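Local coordinates for protein alpha-1,2-mannosyltransferase (Ktr4), putative (Neosartorya fumigata, PDB 7BOP) that is a putative glycosyltransferase of the GT-A fold that in this model binds guanosine-5'-diphosphate and a manganese ion, at residues Asp36-Pro41 with Asp374-Tyr379; Asp206-Met211 with Phe283-Leu288; Asn215-Phe220 with Leu326-Ala331. All coordinates share one frame; numbering follows the deposited sequence.

Overall arrangement
Contacts 2 and 3 both bear on the mixed sheet of the GT-A fold, where strands 284-287 and 218-224 are antiparallel neighbours; their centres are about 11 Å apart. Helix 207-213 is followed, after a short turn, by strand 218-224; along the chain the segments of contacts 2 and 3 alternate: 206-211, 215-220, 283-288, 326-331. Contact 1 spans them all, its centre about 21 Å from that of contact 2 and about 19 Å from that of contact 3. Y379 of contact 1 meets F220 of contact 3, while Y218 and E284 link contacts 3 and 2. Contact 1 thus brings an early loop and the last helix together beside strands 218-224 and 333-335 of the same sheet.

Contact 1 (Asp36-Pro41 with Asp374-Tyr379); sequences DPLLDP and DCRPSY
R376, reaching D36 across the contact and D374 beside it, is the centre of a buried salt-bridge network that ties an N-terminal loop to the last helix of the chain. The guanidinium grips D36 end-on with two nitrogens, one to each carboxylate oxygen: R376 NH2 lies 2.8 Å from D36 OD2 in a nearly straight bond (169°), and R376 NH1 lies 2.9 Å from D36 OD1. The two planes are turned 53° apart, so the fork is twisted, with NH2 meeting OD2 from above the carboxylate plane. With chi1 at -162°, D36 CG points away from the backbone N, and the carboxylate swings across to the arginine. A second, side-on grip comes from D374: R376 NE donates to D374 OD1 at 3.0 Å and R376 NH2 to D374 OD2 at 2.8 Å, close to the guanidinium plane. Two carboxylates thus fix the rotation of the guanidinium and would probably stabilise its positive charge. D374 OD1 also caps the helix by accepting from R376 N, and D36 OD1 closes an Asx turn with L38 N, which arrives from the face opposite NH1. L38 CD1 lies obliquely against R376 NH1 at 3.6 Å. This compact side contrasts with the later part of segment 36-41, where L39 and P41 are exposed, away from the grip. W335 of strand 333-335 touches both L38 and R376, N223 of strand 218-224 flanks R376, and the C375-C277 disulfide fastens the start of helix 376-382 to the segment leading into strand 278-279.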
ATOM      1  N   ASP A  36       7.443  -7.313  19.744  1.00 35.39           N
ATOM      2  CA  ASP A  36       7.525  -6.650  18.453  1.00 33.49           C
ATOM      3  C   ASP A  36       9.010  -6.523  18.064  1.00 32.57           C
ATOM      4  O   ASP A  36       9.790  -5.955  18.836  1.00 31.62           O
ATOM      5  CB  ASP A  36       6.835  -5.289  18.565  1.00 32.53           C
ATOM      6  CG  ASP A  36       6.479  -4.685  17.213  1.00 31.94           C
ATOM      7  OD1 ASP A  36       7.247  -4.820  16.236  1.00 31.79           O
ATOM      8  OD2 ASP A  36       5.410  -4.057  17.129  1.00 30.49           O
ATOM      9  N   PRO A  37       9.409  -7.035  16.871  1.00 33.31           N
ATOM     10  CA  PRO A  37      10.786  -6.842  16.378  1.00 33.75           C
ATOM     11  C   PRO A  37      11.220  -5.376  16.254  1.00 31.91           C
ATOM     12  O   PRO A  37      12.416  -5.090  16.261  1.00 31.60           O
ATOM     13  CB  PRO A  37      10.778  -7.484  14.981  1.00 34.91           C
ATOM     14  CG  PRO A  37       9.596  -8.362  14.954  1.00 35.48           C
ATOM     15  CD  PRO A  37       8.595  -7.805  15.912  1.00 34.44           C
ATOM     16  N   LEU A  38      10.260  -4.467  16.149  1.00 30.10           N
ATOM     17  CA  LEU A  38      10.552  -3.039  16.133  1.00 30.30           C
ATOM     18  C   LEU A  38      11.228  -2.520  17.408  1.00 30.80           C
ATOM     19  O   LEU A  38      11.838  -1.456  17.378  1.00 29.34           O
ATOM     20  CB  LEU A  38       9.278  -2.242  15.864  1.00 29.39           C
ATOM     21  CG  LEU A  38       8.692  -2.356  14.459  1.00 29.98           C
ATOM     22  CD1 LEU A  38       7.280  -1.789  14.441  1.00 29.59           C
ATOM     23  CD2 LEU A  38       9.553  -1.660  13.408  1.00 29.63           C
ATOM     24  N   LEU A  39      11.089  -3.253  18.517  1.00 30.98           N
ATOM     25  CA  LEU A  39      11.821  -2.965  19.745  1.00 31.83           C
ATOM     26  C   LEU A  39      13.332  -3.212  19.622  1.00 31.45           C
ATOM     27  O   LEU A  39      14.110  -2.578  20.323  1.00 30.42           O
ATOM     28  CB  LEU A  39      11.259  -3.785  20.923  1.00 31.97           C
ATOM     29  CG  LEU A  39       9.805  -3.543  21.346  1.00 33.50           C
ATOM     30  CD1 LEU A  39       9.444  -4.393  22.561  1.00 33.67           C
ATOM     31  CD2 LEU A  39       9.562  -2.079  21.643  1.00 34.46           C
ATOM     32  N   ASP A  40      13.748  -4.123  18.752  1.00 31.94           N
ATOM     33  CA  ASP A  40      15.185  -4.372  18.534  1.00 33.26           C
ATOM     34  C   ASP A  40      15.828  -3.154  17.893  1.00 31.98           C
ATOM     35  O   ASP A  40      15.158  -2.438  17.150  1.00 32.41           O
ATOM     36  CB  ASP A  40      15.432  -5.582  17.623  1.00 34.72           C
ATOM     37  CG  ASP A  40      14.860  -6.879  18.190  1.00 38.23           C
ATOM     38  OD1 ASP A  40      14.754  -6.997  19.421  1.00 40.49           O
ATOM     39  OD2 ASP A  40      14.496  -7.768  17.397  1.00 41.49           O
ATOM     40  N   PRO A  41      17.128  -2.914  18.175  1.00 33.26           N
ATOM     41  CA  PRO A  41      17.842  -1.814  17.508  1.00 33.67           C
ATOM     42  C   PRO A  41      17.679  -1.957  15.993  1.00 34.72           C
ATOM     43  O   PRO A  41      17.965  -3.008  15.440  1.00 35.61           O
ATOM     44  CB  PRO A  41      19.306  -2.011  17.958  1.00 33.57           C
ATOM     45  CG  PRO A  41      19.213  -2.787  19.226  1.00 34.07           C
ATOM     46  CD  PRO A  41      18.009  -3.674  19.084  1.00 32.56           C
ATOM     47  N   ASP A 374      -3.303  -6.506  13.997  1.00 29.27           N
ATOM     48  CA  ASP A 374      -1.944  -6.709  13.493  1.00 28.59           C
ATOM     49  C   ASP A 374      -1.822  -8.134  12.956  1.00 29.86           C
ATOM     50  O   ASP A 374      -2.030  -9.093  13.697  1.00 28.53           O
ATOM     51  CB  ASP A 374      -0.941  -6.474  14.630  1.00 28.64           C
ATOM     52  CG  ASP A 374       0.516  -6.536  14.190  1.00 28.63           C
ATOM     53  OD1 ASP A 374       0.836  -6.558  12.979  1.00 27.94           O
ATOM     54  OD2 ASP A 374       1.372  -6.545  15.092  1.00 29.90           O
ATOM     55  N   CYS A 375      -1.478  -8.280  11.677  1.00 29.96           N
ATOM     56  CA  CYS A 375      -1.298  -9.617  11.103  1.00 29.22           C
ATOM     57  C   CYS A 375       0.169 -10.007  10.907  1.00 29.08           C
ATOM     58  O   CYS A 375       0.457 -11.103  10.430  1.00 30.00           O
ATOM     59  CB  CYS A 375      -2.064  -9.745   9.795  1.00 30.95           C
ATOM     60  SG  CYS A 375      -2.065 -11.439   9.159  1.00 33.69           S
ATOM     61  N   ARG A 376       1.106  -9.160  11.328  1.00 27.88           N
ATOM     62  CA  ARG A 376       2.529  -9.492  11.180  1.00 28.42           C
ATOM     63  C   ARG A 376       2.954 -10.841  11.788  1.00 29.40           C
ATOM     64  O   ARG A 376       3.787 -11.508  11.198  1.00 28.82           O
ATOM     65  CB  ARG A 376       3.415  -8.373  11.720  1.00 28.49           C
ATOM     66  CG  ARG A 376       3.427  -7.120  10.846  1.00 28.36           C
ATOM     67  CD  ARG A 376       4.205  -5.971  11.476  1.00 29.30           C
ATOM     68  NE  ARG A 376       3.736  -5.764  12.839  1.00 29.64           N
ATOM     69  CZ  ARG A 376       4.461  -5.331  13.865  1.00 30.59           C
ATOM     70  NH1 ARG A 376       5.741  -4.964  13.725  1.00 30.70           N
ATOM     71  NH2 ARG A 376       3.877  -5.263  15.059  1.00 31.20           N
ATOM     72  N   PRO A 377       2.387 -11.253  12.952  1.00 30.79           N
ATOM     73  CA  PRO A 377       2.828 -12.555  13.468  1.00 31.36           C
ATOM     74  C   PRO A 377       2.598 -13.709  12.483  1.00 31.00           C
ATOM     75  O   PRO A 377       3.432 -14.621  12.395  1.00 31.82           O
ATOM     76  CB  PRO A 377       1.994 -12.726  14.747  1.00 33.43           C
ATOM     77  CG  PRO A 377       1.698 -11.342  15.183  1.00 32.86           C
ATOM     78  CD  PRO A 377       1.449 -10.603  13.889  1.00 31.09           C
ATOM     79  N   SER A 378       1.512 -13.642  11.714  1.00 28.64           N
ATOM     80  CA  SER A 378       1.287 -14.610  10.648  1.00 31.15           C
ATOM     81  C   SER A 378       2.239 -14.384   9.465  1.00 30.61           C
ATOM     82  O   SER A 378       2.827 -15.335   8.947  1.00 28.82           O
ATOM     83  CB  SER A 378      -0.155 -14.546  10.165  1.00 31.31           C
ATOM     84  OG  SER A 378      -0.335 -15.387   9.051  1.00 31.41           O
ATOM     85  N   TYR A 379       2.380 -13.134   9.031  1.00 29.21           N
ATOM     86  CA  TYR A 379       3.260 -12.837   7.893  1.00 28.60           C
ATOM     87  C   TYR A 379       4.727 -13.216   8.169  1.00 29.14           C
ATOM     88  O   TYR A 379       5.400 -13.802   7.315  1.00 28.77           O
ATOM     89  CB  TYR A 379       3.162 -11.366   7.481  1.00 28.83           C
ATOM     90  CG  TYR A 379       3.913 -11.101   6.193  1.00 28.86           C
ATOM     91  CD1 TYR A 379       3.395 -11.523   4.982  1.00 28.62           C
ATOM     92  CD2 TYR A 379       5.148 -10.456   6.187  1.00 29.58           C
ATOM     93  CE1 TYR A 379       4.059 -11.301   3.790  1.00 29.76           C
ATOM     94  CE2 TYR A 379       5.830 -10.222   4.990  1.00 29.53           C
ATOM     95  CZ  TYR A 379       5.282 -10.650   3.797  1.00 29.60           C
ATOM     96  OH  TYR A 379       5.933 -10.436   2.604  1.00 28.92           O
TER

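Contact 2 (Asp206-Met211 with Phe283-Leu288); sequences DVFRFM and FEIGDL
M211 and V207, one helical turn apart on helix 207-213, pack with F208 onto I285 in strand 284-287, a helix-on-sheet contact within the GT-A fold. The segment axes approach to 9.5 Å at -42°, and the interface is wholly apolar at its side chains. The M211 side chain leaves CB toward the strand, and its bends at chi2 and chi3 curl it over I285. M211 CG rests on I285 CG2 at 3.9 Å, SD passes the same methyl at 4.1 Å, and the terminal CE reaches the backbone, 3.6 Å from I285 O. That carbonyl is already engaged by G219 N of the adjoining strand, so the methyl packs beside a satisfied oxygen. F208 adds ring atom CE1, which approaches I285 CG2 obliquely at 4.2 Å, and Y100 meets the phenylalanine edge-to-face. W191 of strand 189-192 touches both V207 and F208, extending the hydrophobic layer across the sheet. D206 caps the helix by accepting from R209 N, and its other oxygen, OD2, is held by Y57 and Y100. At the remaining branch of the isoleucine, I285 CD1 meets V207 CG2 at 3.9 Å.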
ATOM      1  N   ASP A 206      18.762   6.067  -0.727  1.00 30.79           N
ATOM      2  CA  ASP A 206      17.786   6.158  -1.792  1.00 32.51           C
ATOM      3  C   ASP A 206      16.963   4.852  -1.825  1.00 31.27           C
ATOM      4  O   ASP A 206      17.444   3.822  -2.300  1.00 30.82           O
ATOM      5  CB  ASP A 206      18.504   6.406  -3.120  1.00 33.21           C
ATOM      6  CG  ASP A 206      17.559   6.595  -4.284  1.00 35.54           C
ATOM      7  OD1 ASP A 206      16.389   6.147  -4.200  1.00 33.97           O
ATOM      8  OD2 ASP A 206      17.998   7.183  -5.313  1.00 33.91           O
ATOM      9  N   VAL A 207      15.729   4.914  -1.330  1.00 30.93           N
ATOM     10  CA  VAL A 207      14.900   3.705  -1.197  1.00 31.33           C
ATOM     11  C   VAL A 207      14.550   3.119  -2.554  1.00 31.13           C
ATOM     12  O   VAL A 207      14.401   1.909  -2.683  1.00 29.86           O
ATOM     13  CB  VAL A 207      13.606   3.931  -0.376  1.00 31.81           C
ATOM     14  CG1 VAL A 207      13.937   4.444   1.022  1.00 32.53           C
ATOM     15  CG2 VAL A 207      12.632   4.858  -1.086  1.00 33.29           C
ATOM     16  N   PHE A 208      14.435   3.971  -3.569  1.00 29.87           N
ATOM     17  CA  PHE A 208      14.110   3.495  -4.908  1.00 30.78           C
ATOM     18  C   PHE A 208      15.242   2.673  -5.505  1.00 30.95           C
ATOM     19  O   PHE A 208      15.006   1.593  -6.053  1.00 31.91           O
ATOM     20  CB  PHE A 208      13.747   4.654  -5.842  1.00 31.18           C
ATOM     21  CG  PHE A 208      12.433   5.303  -5.536  1.00 30.18           C
ATOM     22  CD1 PHE A 208      11.251   4.554  -5.502  1.00 30.08           C
ATOM     23  CD2 PHE A 208      12.349   6.680  -5.339  1.00 30.85           C
ATOM     24  CE1 PHE A 208      10.027   5.163  -5.260  1.00 30.09           C
ATOM     25  CE2 PHE A 208      11.120   7.292  -5.096  1.00 31.04           C
ATOM     26  CZ  PHE A 208       9.956   6.533  -5.063  1.00 30.93           C
ATOM     27  N   ARG A 209      16.471   3.156  -5.377  1.00 31.24           N
ATOM     28  CA  ARG A 209      17.625   2.411  -5.874  1.00 32.01           C
ATOM     29  C   ARG A 209      17.980   1.231  -4.976  1.00 31.02           C
ATOM     30  O   ARG A 209      18.539   0.250  -5.451  1.00 30.56           O
ATOM     31  CB  ARG A 209      18.812   3.337  -6.092  1.00 34.02           C
ATOM     32  CG  ARG A 209      18.501   4.373  -7.162  1.00 34.22           C
ATOM     33  CD  ARG A 209      19.736   5.142  -7.587  1.00 35.62           C
ATOM     34  NE  ARG A 209      20.677   4.306  -8.339  1.00 36.61           N
ATOM     35  CZ  ARG A 209      21.843   4.730  -8.847  1.00 39.19           C
ATOM     36  NH1 ARG A 209      22.241   5.993  -8.689  1.00 37.58           N
ATOM     37  NH2 ARG A 209      22.619   3.877  -9.512  1.00 39.27           N
ATOM     38  N   PHE A 210      17.623   1.309  -3.696  1.00 30.23           N
ATOM     39  CA  PHE A 210      17.654   0.122  -2.833  1.00 30.30           C
ATOM     40  C   PHE A 210      16.804  -0.989  -3.460  1.00 29.29           C
ATOM     41  O   PHE A 210      17.284  -2.110  -3.624  1.00 30.46           O
ATOM     42  CB  PHE A 210      17.199   0.464  -1.401  1.00 31.02           C
ATOM     43  CG  PHE A 210      16.838  -0.739  -0.579  1.00 30.44           C
ATOM     44  CD1 PHE A 210      17.827  -1.504   0.018  1.00 32.04           C
ATOM     45  CD2 PHE A 210      15.511  -1.122  -0.432  1.00 32.88           C
ATOM     46  CE1 PHE A 210      17.497  -2.634   0.771  1.00 34.76           C
ATOM     47  CE2 PHE A 210      15.173  -2.240   0.324  1.00 33.63           C
ATOM     48  CZ  PHE A 210      16.168  -2.998   0.923  1.00 32.83           C
ATOM     49  N   MET A 211      15.576  -0.650  -3.861  1.00 29.98           N
ATOM     50  CA  MET A 211      14.659  -1.596  -4.521  1.00 32.03           C
ATOM     51  C   MET A 211      15.250  -2.101  -5.841  1.00 33.82           C
ATOM     52  O   MET A 211      15.286  -3.306  -6.101  1.00 31.56           O
ATOM     53  CB  MET A 211      13.302  -0.965  -4.839  1.00 33.00           C
ATOM     54  CG  MET A 211      12.509  -0.436  -3.650  1.00 37.16           C
ATOM     55  SD  MET A 211      11.677  -1.713  -2.723  1.00 40.02           S
ATOM     56  CE  MET A 211      10.417  -2.259  -3.868  1.00 36.66           C
ATOM     57  N   PHE A 283       0.512   3.140   2.369  1.00 29.49           N
ATOM     58  CA  PHE A 283       1.955   3.181   2.099  1.00 29.36           C
ATOM     59  C   PHE A 283       2.299   2.049   1.145  1.00 30.56           C
ATOM     60  O   PHE A 283       1.950   0.891   1.420  1.00 30.79           O
ATOM     61  CB  PHE A 283       2.761   2.971   3.397  1.00 29.68           C
ATOM     62  CG  PHE A 283       4.249   2.796   3.174  1.00 29.85           C
ATOM     63  CD1 PHE A 283       4.782   1.557   2.812  1.00 29.55           C
ATOM     64  CD2 PHE A 283       5.117   3.874   3.312  1.00 30.57           C
ATOM     65  CE1 PHE A 283       6.138   1.396   2.589  1.00 29.67           C
ATOM     66  CE2 PHE A 283       6.481   3.716   3.095  1.00 31.92           C
ATOM     67  CZ  PHE A 283       6.992   2.477   2.730  1.00 30.99           C
ATOM     68  N   GLU A 284       3.011   2.365   0.062  1.00 28.50           N
ATOM     69  CA  GLU A 284       3.576   1.357  -0.840  1.00 29.68           C
ATOM     70  C   GLU A 284       4.800   1.932  -1.512  1.00 29.41           C
ATOM     71  O   GLU A 284       4.780   3.098  -1.924  1.00 28.62           O
ATOM     72  CB  GLU A 284       2.606   0.960  -1.959  1.00 31.42           C
ATOM     73  CG  GLU A 284       1.353   0.250  -1.510  1.00 32.05           C
ATOM     74  CD  GLU A 284       0.561  -0.372  -2.650  1.00 33.29           C
ATOM     75  OE1 GLU A 284      -0.061  -1.431  -2.403  1.00 31.99           O
ATOM     76  OE2 GLU A 284       0.561   0.169  -3.788  1.00 32.37           O
ATOM     77  N   ILE A 285       5.845   1.119  -1.621  1.00 29.41           N
ATOM     78  CA  ILE A 285       6.940   1.379  -2.551  1.00 30.17           C
ATOM     79  C   ILE A 285       6.974   0.167  -3.466  1.00 32.08           C
ATOM     80  O   ILE A 285       7.185  -0.949  -2.995  1.00 32.45           O
ATOM     81  CB  ILE A 285       8.278   1.598  -1.837  1.00 30.57           C
ATOM     82  CG1 ILE A 285       8.194   2.842  -0.935  1.00 30.65           C
ATOM     83  CG2 ILE A 285       9.398   1.752  -2.867  1.00 32.88           C
ATOM     84  CD1 ILE A 285       9.380   3.052  -0.010  1.00 31.32           C
ATOM     85  N   GLY A 286       6.742   0.366  -4.764  1.00 29.55           N
ATOM     86  CA  GLY A 286       6.540  -0.769  -5.652  1.00 30.29           C
ATOM     87  C   GLY A 286       7.127  -0.647  -7.039  1.00 31.44           C
ATOM     88  O   GLY A 286       7.420   0.451  -7.509  1.00 30.08           O
ATOM     89  N   ASP A 287       7.260  -1.803  -7.675  1.00 30.81           N
ATOM     90  CA  ASP A 287       7.697  -1.944  -9.063  1.00 30.56           C
ATOM     91  C   ASP A 287       6.454  -1.951  -9.952  1.00 31.11           C
ATOM     92  O   ASP A 287       5.705  -2.939  -9.991  1.00 31.54           O
ATOM     93  CB  ASP A 287       8.489  -3.260  -9.178  1.00 31.52           C
ATOM     94  CG  ASP A 287       9.062  -3.510 -10.571  1.00 33.39           C
ATOM     95  OD1 ASP A 287       8.699  -2.813 -11.538  1.00 32.35           O
ATOM     96  OD2 ASP A 287       9.883  -4.440 -10.677  1.00 34.70           O
ATOM     97  N   LEU A 288       6.227  -0.841 -10.652  1.00 30.42           N
ATOM     98  CA  LEU A 288       5.120  -0.711 -11.597  1.00 31.55           C
ATOM     99  C   LEU A 288       5.085  -1.833 -12.626  1.00 31.75           C
ATOM    100  O   LEU A 288       4.001  -2.244 -13.025  1.00 31.03           O
ATOM    101  CB  LEU A 288       5.173   0.631 -12.346  1.00 32.41           C
ATOM    102  CG  LEU A 288       4.988   1.889 -11.498  1.00 33.03           C
ATOM    103  CD1 LEU A 288       5.491   3.138 -12.232  1.00 34.04           C
ATOM    104  CD2 LEU A 288       3.537   2.044 -11.083  1.00 32.94           C
TER

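Contact 3 (Asn215-Phe220 with Leu326-Ala331); sequences NLTYGF and LFADAA
T217 and A328 touch beside the ring of F290 (helix 288-292), which packs against both and against F327. Two other rings stand farther off: F327 carries L326 CB 3.6 Å above the centre of one ring face, while F220 is stacked with W335 and also meets F279. The ring of Y379 lies nearly perpendicular to that of F220. The setting is the mixed sheet of the GT-A fold. Segment 215-220 leads from helix 207-213 into strand 218-224; segment 326-331 leads from helix 316-327 toward strand 333-335, the parallel neighbour of 218-224. N215, with its positive phi, closes a Schellman motif at the end of helix 207-213, and the chain then turns into the strand. Direct contact across the two segments is sparse. T217 CG2 stands anti to the backbone N and meets A328 CB at 4.3 Å, while L216 CD2 comes within 4.2 Å of A331 O; both are light van der Waals touches. The backbone of T217 bonds on one side to D287 and on the other to K332, which places it between the two neighbouring strands of the sheet. Beyond A328, D329 OD1 accepts from A331 N at 3.1 Å to form an Asx turn, and the same oxygen takes a further bond from N252. The polar link between the segments is a water bridge: one water lies 2.8 Å from T217 OG1 and accepts from D329 N at 2.9 Å.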
ATOM      1  N   ASN A 215      16.428  -5.900  -7.180  1.00 33.84           N
ATOM      2  CA  ASN A 215      15.288  -6.363  -7.980  1.00 36.33           C
ATOM      3  C   ASN A 215      14.025  -6.608  -7.142  1.00 35.67           C
ATOM      4  O   ASN A 215      13.294  -7.585  -7.353  1.00 35.94           O
ATOM      5  CB  ASN A 215      15.686  -7.602  -8.788  1.00 37.92           C
ATOM      6  CG  ASN A 215      16.803  -7.301  -9.769  1.00 40.49           C
ATOM      7  OD1 ASN A 215      16.653  -6.444 -10.632  1.00 44.82           O
ATOM      8  ND2 ASN A 215      17.915  -7.984  -9.637  1.00 43.32           N
ATOM      9  N   LEU A 216      13.774  -5.708  -6.195  1.00 32.98           N
ATOM     10  CA  LEU A 216      12.621  -5.847  -5.323  1.00 32.24           C
ATOM     11  C   LEU A 216      11.351  -5.397  -6.023  1.00 31.73           C
ATOM     12  O   LEU A 216      11.355  -4.499  -6.876  1.00 29.32           O
ATOM     13  CB  LEU A 216      12.826  -5.099  -4.004  1.00 32.53           C
ATOM     14  CG  LEU A 216      14.052  -5.531  -3.193  1.00 32.77           C
ATOM     15  CD1 LEU A 216      14.100  -4.779  -1.873  1.00 33.45           C
ATOM     16  CD2 LEU A 216      14.128  -7.033  -2.943  1.00 33.51           C
ATOM     17  N   THR A 217      10.255  -6.052  -5.646  1.00 29.20           N
ATOM     18  CA  THR A 217       8.962  -5.853  -6.251  1.00 28.14           C
ATOM     19  C   THR A 217       8.107  -4.895  -5.434  1.00 28.03           C
ATOM     20  O   THR A 217       7.365  -4.106  -6.000  1.00 29.02           O
ATOM     21  CB  THR A 217       8.249  -7.215  -6.404  1.00 28.72           C
ATOM     22  OG1 THR A 217       9.054  -8.059  -7.225  1.00 29.06           O
ATOM     23  CG2 THR A 217       6.873  -7.080  -7.004  1.00 27.63           C
ATOM     24  N   TYR A 218       8.194  -4.966  -4.109  1.00 28.49           N
ATOM     25  CA  TYR A 218       7.233  -4.265  -3.263  1.00 28.91           C
ATOM     26  C   TYR A 218       7.755  -4.097  -1.867  1.00 27.65           C
ATOM     27  O   TYR A 218       8.442  -4.976  -1.347  1.00 28.06           O
ATOM     28  CB  TYR A 218       5.945  -5.077  -3.226  1.00 28.59           C
ATOM     29  CG  TYR A 218       4.743  -4.451  -2.579  1.00 29.26           C
ATOM     30  CD1 TYR A 218       3.872  -3.650  -3.309  1.00 29.00           C
ATOM     31  CD2 TYR A 218       4.421  -4.733  -1.249  1.00 30.06           C
ATOM     32  CE1 TYR A 218       2.726  -3.133  -2.735  1.00 29.67           C
ATOM     33  CE2 TYR A 218       3.275  -4.221  -0.661  1.00 29.25           C
ATOM     34  CZ  TYR A 218       2.430  -3.421  -1.398  1.00 30.80           C
ATOM     35  OH  TYR A 218       1.290  -2.925  -0.799  1.00 30.05           O
ATOM     36  N   GLY A 219       7.424  -2.962  -1.268  1.00 27.51           N
ATOM     37  CA  GLY A 219       7.771  -2.666   0.100  1.00 28.40           C
ATOM     38  C   GLY A 219       6.573  -2.169   0.884  1.00 28.02           C
ATOM     39  O   GLY A 219       5.767  -1.388   0.368  1.00 29.54           O
ATOM     40  N   PHE A 220       6.474  -2.625   2.133  1.00 29.24           N
ATOM     41  CA  PHE A 220       5.384  -2.255   3.041  1.00 28.35           C
ATOM     42  C   PHE A 220       5.908  -1.874   4.424  1.00 26.80           C
ATOM     43  O   PHE A 220       7.044  -2.174   4.768  1.00 26.05           O
ATOM     44  CB  PHE A 220       4.395  -3.423   3.165  1.00 27.99           C
ATOM     45  CG  PHE A 220       4.900  -4.573   3.987  1.00 27.66           C
ATOM     46  CD1 PHE A 220       5.750  -5.521   3.433  1.00 27.99           C
ATOM     47  CD2 PHE A 220       4.513  -4.726   5.320  1.00 27.46           C
ATOM     48  CE1 PHE A 220       6.214  -6.593   4.178  1.00 27.03           C
ATOM     49  CE2 PHE A 220       4.985  -5.794   6.080  1.00 27.65           C
ATOM     50  CZ  PHE A 220       5.839  -6.730   5.508  1.00 28.41           C
ATOM     51  N   LEU A 326       0.569 -14.494  -4.816  1.00 29.89           N
ATOM     52  CA  LEU A 326       0.422 -15.569  -5.808  1.00 31.50           C
ATOM     53  C   LEU A 326       1.394 -15.475  -6.986  1.00 31.96           C
ATOM     54  O   LEU A 326       1.810 -16.507  -7.510  1.00 31.57           O
ATOM     55  CB  LEU A 326      -1.005 -15.583  -6.353  1.00 32.03           C
ATOM     56  CG  LEU A 326      -2.099 -15.857  -5.324  1.00 32.76           C
ATOM     57  CD1 LEU A 326      -3.446 -15.658  -5.978  1.00 33.34           C
ATOM     58  CD2 LEU A 326      -1.960 -17.253  -4.750  1.00 32.57           C
ATOM     59  N   PHE A 327       1.742 -14.255  -7.397  1.00 31.34           N
ATOM     60  CA  PHE A 327       2.466 -14.026  -8.655  1.00 32.16           C
ATOM     61  C   PHE A 327       3.872 -13.435  -8.508  1.00 33.55           C
ATOM     62  O   PHE A 327       4.659 -13.526  -9.449  1.00 33.72           O
ATOM     63  CB  PHE A 327       1.602 -13.165  -9.591  1.00 32.80           C
ATOM     64  CG  PHE A 327       0.170 -13.638  -9.684  1.00 32.49           C
ATOM     65  CD1 PHE A 327      -0.117 -14.972  -9.993  1.00 33.54           C
ATOM     66  CD2 PHE A 327      -0.893 -12.769  -9.428  1.00 32.56           C
ATOM     67  CE1 PHE A 327      -1.426 -15.421 -10.047  1.00 33.18           C
ATOM     68  CE2 PHE A 327      -2.207 -13.217  -9.485  1.00 32.66           C
ATOM     69  CZ  PHE A 327      -2.473 -14.539  -9.801  1.00 33.64           C
ATOM     70  N   ALA A 328       4.202 -12.861  -7.349  1.00 30.86           N
ATOM     71  CA  ALA A 328       5.542 -12.350  -7.109  1.00 32.25           C
ATOM     72  C   ALA A 328       6.417 -13.397  -6.436  1.00 32.22           C
ATOM     73  O   ALA A 328       5.937 -14.435  -5.976  1.00 31.17           O
ATOM     74  CB  ALA A 328       5.488 -11.078  -6.271  1.00 32.90           C
ATOM     75  N   ASP A 329       7.711 -13.108  -6.415  1.00 30.80           N
ATOM     76  CA  ASP A 329       8.690 -13.831  -5.627  1.00 31.22           C
ATOM     77  C   ASP A 329       8.679 -13.203  -4.236  1.00 30.76           C
ATOM     78  O   ASP A 329       9.052 -12.038  -4.080  1.00 30.37           O
ATOM     79  CB  ASP A 329      10.054 -13.668  -6.315  1.00 33.18           C
ATOM     80  CG  ASP A 329      11.185 -14.381  -5.615  1.00 36.02           C
ATOM     81  OD1 ASP A 329      11.044 -14.924  -4.495  1.00 33.89           O
ATOM     82  OD2 ASP A 329      12.281 -14.372  -6.220  1.00 38.44           O
ATOM     83  N   ALA A 330       8.284 -13.972  -3.222  1.00 29.35           N
ATOM     84  CA  ALA A 330       8.192 -13.458  -1.846  1.00 29.23           C
ATOM     85  C   ALA A 330       9.513 -12.902  -1.313  1.00 30.46           C
ATOM     86  O   ALA A 330       9.509 -12.008  -0.469  1.00 29.82           O
ATOM     87  CB  ALA A 330       7.654 -14.531  -0.906  1.00 28.62           C
ATOM     88  N   ALA A 331      10.638 -13.408  -1.831  1.00 30.67           N
ATOM     89  CA  ALA A 331      11.959 -12.879  -1.485  1.00 31.90           C
ATOM     90  C   ALA A 331      12.147 -11.451  -1.966  1.00 30.73           C
ATOM     91  O   ALA A 331      12.993 -10.757  -1.437  1.00 31.47           O
ATOM     92  CB  ALA A 331      13.071 -13.754  -2.051  1.00 33.09           C
TER
HETATM   93  O   HOH W   1       8.594 -10.730  -7.753  1.00 32.65           O